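Local atomic coordinates of photosystem II assembly protein Ycf48 (Thermosynechococcus elongatus, PDB entry 5OJ5), a protein that probably assists the early steps of photosystem II assembly and the replacement of photodamaged D1, and binds the C-terminal extension of the D1 precursor. Residues R221-N229 / W239-I247. Sequence-based numbering, arbitrary orientation. Where two conformers were deposited one is given.
Sequences RTTSRRLHN and WMIVNGGKI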
loop_
_atom_site.group_PDB
_atom_site.type_symbol
_atom_site.label_atom_id
_atom_site.label_comp_id
_atom_site.label_asym_id
_atom_site.label_seq_id
_atom_site.Cartn_x
_atom_site.Cartn_y
_atom_site.Cartn_z
ATOM N N ARG A 221 -6.581 -17.149 11.624
ATOM C CA ARG A 221 -7.105 -15.883 12.125
ATOM C C ARG A 221 -7.538 -16.057 13.582
ATOM O O ARG A 221 -7.730 -17.168 14.083
ATOM C CB ARG A 221 -8.224 -15.333 11.233
ATOM C CG ARG A 221 -9.569 -16.019 11.382
ATOM C CD ARG A 221 -10.525 -15.366 10.449
ATOM N NE ARG A 221 -11.906 -15.807 10.634
ATOM C CZ ARG A 221 -12.428 -16.904 10.104
ATOM N NH1 ARG A 221 -11.686 -17.722 9.369
ATOM N NH2 ARG A 221 -13.707 -17.199 10.349
ATOM N N THR A 222 -7.702 -14.936 14.271
ATOM C CA THR A 222 -7.959 -14.941 15.691
ATOM C C THR A 222 -9.275 -14.262 16.024
ATOM O O THR A 222 -9.573 -14.022 17.215
ATOM C CB THR A 222 -6.778 -14.373 16.468
ATOM O OG1 THR A 222 -6.438 -13.106 15.914
ATOM C CG2 THR A 222 -5.553 -15.310 16.360
ATOM N N THR A 223 -10.102 -14.004 15.014
ATOM C CA THR A 223 -11.443 -13.497 15.179
ATOM C C THR A 223 -12.371 -14.294 14.293
ATOM O O THR A 223 -11.952 -14.776 13.244
ATOM C CB THR A 223 -11.545 -12.025 14.681
ATOM O OG1 THR A 223 -11.071 -11.882 13.338
ATOM C CG2 THR A 223 -10.698 -11.103 15.545
ATOM N N SER A 224 -13.649 -14.387 14.697
ATOM C CA SER A 224 -14.623 -14.964 13.780
ATOM C C SER A 224 -14.743 -14.138 12.510
ATOM O O SER A 224 -14.805 -14.700 11.407
ATOM C CB SER A 224 -15.981 -15.070 14.450
ATOM O OG SER A 224 -15.898 -15.863 15.625
ATOM N N ARG A 225 -14.771 -12.809 12.651
ATOM C CA ARG A 225 -14.813 -11.919 11.490
ATOM C C ARG A 225 -13.608 -12.209 10.582
ATOM O O ARG A 225 -12.496 -12.433 11.058
ATOM C CB ARG A 225 -14.736 -10.468 11.995
ATOM C CG ARG A 225 -15.950 -9.959 12.756
ATOM C CD ARG A 225 -15.619 -8.740 13.591
ATOM N NE ARG A 225 -16.760 -8.372 14.438
ATOM C CZ ARG A 225 -17.738 -7.573 14.051
ATOM N NH1 ARG A 225 -17.717 -7.008 12.853
ATOM N NH2 ARG A 225 -18.733 -7.314 14.883
ATOM N N ARG A 226 -13.838 -12.197 9.271
ATOM C CA ARG A 226 -12.751 -12.462 8.337
ATOM C C ARG A 226 -11.746 -11.315 8.316
ATOM O O ARG A 226 -12.087 -10.140 8.518
ATOM C CB ARG A 226 -13.303 -12.698 6.933
ATOM C CG ARG A 226 -14.225 -13.886 6.786
ATOM C CD ARG A 226 -13.543 -15.169 7.199
ATOM N NE ARG A 226 -14.411 -16.330 7.034
ATOM C CZ ARG A 226 -14.607 -16.963 5.891
ATOM N NH1 ARG A 226 -13.960 -16.586 4.808
ATOM N NH2 ARG A 226 -15.392 -18.048 5.835
ATOM N N LEU A 227 -10.493 -11.685 8.033
ATOM C CA LEU A 227 -9.442 -10.696 7.868
ATOM C C LEU A 227 -9.627 -9.932 6.577
ATOM O O LEU A 227 -10.029 -10.479 5.544
ATOM C CB LEU A 227 -8.104 -11.425 7.788
ATOM C CG LEU A 227 -7.597 -12.028 9.070
ATOM C CD1 LEU A 227 -6.539 -13.037 8.802
ATOM C CD2 LEU A 227 -7.026 -10.876 9.972
ATOM N N HIS A 228 -9.319 -8.646 6.631
ATOM C CA HIS A 228 -9.292 -7.817 5.447
ATOM C C HIS A 228 -7.898 -7.361 5.049
ATOM O O HIS A 228 -7.509 -7.457 3.887
ATOM C CB HIS A 228 -10.139 -6.563 5.575
ATOM C CG HIS A 228 -10.124 -5.811 4.302
ATOM N ND1 HIS A 228 -10.568 -6.386 3.127
ATOM C CD2 HIS A 228 -9.539 -4.639 3.956
ATOM C CE1 HIS A 228 -10.348 -5.560 2.126
ATOM N NE2 HIS A 228 -9.733 -4.491 2.601
ATOM N N ASN A 229 -7.114 -6.855 6.004
ATOM C CA ASN A 229 -5.781 -6.326 5.730
ATOM C C ASN A 229 -4.916 -6.532 6.958
ATOM O O ASN A 229 -5.433 -6.623 8.070
ATOM C CB ASN A 229 -5.839 -4.843 5.309
ATOM C CG ASN A 229 -4.613 -4.366 4.550
ATOM O OD1 ASN A 229 -3.647 -5.117 4.339
ATOM N ND2 ASN A 229 -4.647 -3.104 4.120
ATOM N N TRP A 239 -0.412 -5.585 12.795
ATOM C CA TRP A 239 -1.770 -5.098 12.963
ATOM C C TRP A 239 -2.667 -5.849 11.991
ATOM O O TRP A 239 -2.217 -6.328 10.952
ATOM C CB TRP A 239 -1.877 -3.568 12.751
ATOM C CG TRP A 239 -1.378 -3.053 11.432
ATOM C CD1 TRP A 239 -0.152 -2.488 11.178
ATOM C CD2 TRP A 239 -2.092 -3.035 10.194
ATOM N NE1 TRP A 239 -0.062 -2.107 9.864
ATOM C CE2 TRP A 239 -1.236 -2.440 9.233
ATOM C CE3 TRP A 239 -3.372 -3.445 9.787
ATOM C CZ2 TRP A 239 -1.614 -2.257 7.906
ATOM C CZ3 TRP A 239 -3.737 -3.278 8.444
ATOM C CH2 TRP A 239 -2.855 -2.696 7.523
ATOM N N MET A 240 -3.952 -5.895 12.327
ATOM C CA MET A 240 -4.972 -6.430 11.446
ATOM C C MET A 240 -6.201 -5.541 11.423
ATOM O O MET A 240 -6.586 -4.966 12.449
ATOM C CB MET A 240 -5.394 -7.879 11.823
ATOM C CG MET A 240 -5.984 -8.031 13.205
ATOM S SD MET A 240 -6.616 -9.691 13.538
ATOM C CE MET A 240 -5.261 -10.713 13.278
ATOM N N ILE A 241 -6.827 -5.485 10.259
ATOM C CA ILE A 241 -8.179 -4.967 10.053
ATOM C C ILE A 241 -9.056 -6.163 9.710
ATOM O O ILE A 241 -8.717 -6.937 8.802
ATOM C CB ILE A 241 -8.228 -3.951 8.904
ATOM C CG1 ILE A 241 -7.425 -2.705 9.263
ATOM C CG2 ILE A 241 -9.694 -3.622 8.574
ATOM C CD1 ILE A 241 -7.197 -1.770 8.070
ATOM N N VAL A 242 -10.179 -6.310 10.422
ATOM C CA VAL A 242 -11.120 -7.387 10.164
ATOM C C VAL A 242 -12.462 -6.791 9.757
ATOM O O VAL A 242 -12.747 -5.608 9.961
ATOM C CB VAL A 242 -11.289 -8.370 11.337
ATOM C CG1 VAL A 242 -9.935 -8.929 11.769
ATOM C CG2 VAL A 242 -12.000 -7.701 12.466
ATOM N N ASN A 243 -13.304 -7.662 9.190
ATOM C CA ASN A 243 -14.628 -7.276 8.724
ATOM C C ASN A 243 -15.389 -6.513 9.791
ATOM O O ASN A 243 -15.284 -6.796 10.989
ATOM C CB ASN A 243 -15.455 -8.508 8.317
ATOM C CG ASN A 243 -16.705 -8.128 7.531
ATOM O OD1 ASN A 243 -16.609 -7.534 6.467
ATOM N ND2 ASN A 243 -17.878 -8.445 8.068
ATOM N N GLY A 244 -16.149 -5.523 9.342
ATOM C CA GLY A 244 -17.063 -4.862 10.239
ATOM C C GLY A 244 -16.438 -3.799 11.083
ATOM O O GLY A 244 -16.973 -3.469 12.144
ATOM N N GLY A 245 -15.303 -3.266 10.662
ATOM C CA GLY A 245 -14.754 -2.072 11.278
ATOM C C GLY A 245 -14.001 -2.334 12.557
ATOM O O GLY A 245 -14.032 -1.502 13.467
ATOM N N LYS A 246 -13.291 -3.455 12.658
ATOM C CA LYS A 246 -12.551 -3.754 13.862
ATOM C C LYS A 246 -11.068 -3.928 13.537
ATOM O O LYS A 246 -10.699 -4.299 12.432
ATOM C CB LYS A 246 -13.109 -5.010 14.544
ATOM C CG LYS A 246 -14.606 -5.036 14.725
ATOM C CD LYS A 246 -15.062 -4.075 15.764
ATOM C CE LYS A 246 -16.587 -4.084 15.901
ATOM N NZ LYS A 246 -17.140 -2.930 15.117
ATOM N N ILE A 247 -10.227 -3.675 14.536
ATOM C CA ILE A 247 -8.775 -3.800 14.392
ATOM C C ILE A 247 -8.178 -4.477 15.617
ATOM O O ILE A 247 -8.798 -4.512 16.682
ATOM C CB ILE A 247 -8.047 -2.463 14.107
ATOM C CG1 ILE A 247 -8.000 -1.604 15.372
ATOM C CG2 ILE A 247 -8.668 -1.750 12.945
ATOM C CD1 ILE A 247 -7.230 -0.295 15.198
#
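Arg225 lays its long side chain along the turn that follows Val242. Its chain runs extended from CG to NE, and CB and CD both pack on Val242 CG2, the two side chains crossing at about a right angle. Arginine suits the place because its methylenes can cover the valine while NH1 still donates to Asn243 O (3.1 Å), a partner lying close to the guanidinium plane although the nitrogen itself stands above the carbonyl plane. Lys246 CG rests over one guanidinium face, offset toward its rim. Asn268 OD1 accepts a bond from Lys246 NZ and a weak one from Arg225 NH2; Lys246 NZ also binds Gly244 O. Having no side chain, Gly244 can bring its CA to 3.4 Å from Arg225 NH1.

Asn243 N to Arg226 O (2.8 Å) begins the ladder that pairs strands 227-232 and 238-242, a hairpin within one blade of the seven-bladed beta-propeller, and the arginines leading into it belong to the Arg-rich patch. A classic beta bulge interrupts the ladder: His228 N and Asn229 N both donate to Ile241 O, at 2.8 and 3.2 Å, while Ile241 N returns an almost straight bond (174°) to Asn229 O.

Flexible Met240, bent at chi3 (57°), curls its CE to 3.8 Å from Leu227 CD2 and also against Thr222 OG1. Thr223 OG1, between its own backbone N and carbonyl carbon, meets Val242 CG1 tip to tip and donates to Arg225 O. At the bulge, Asn229 CG sits 3.8 Å from Trp239 CH2, its amide plane turned 72° from the indole; ND2 lies at the ring edge and donates to Leu273 O.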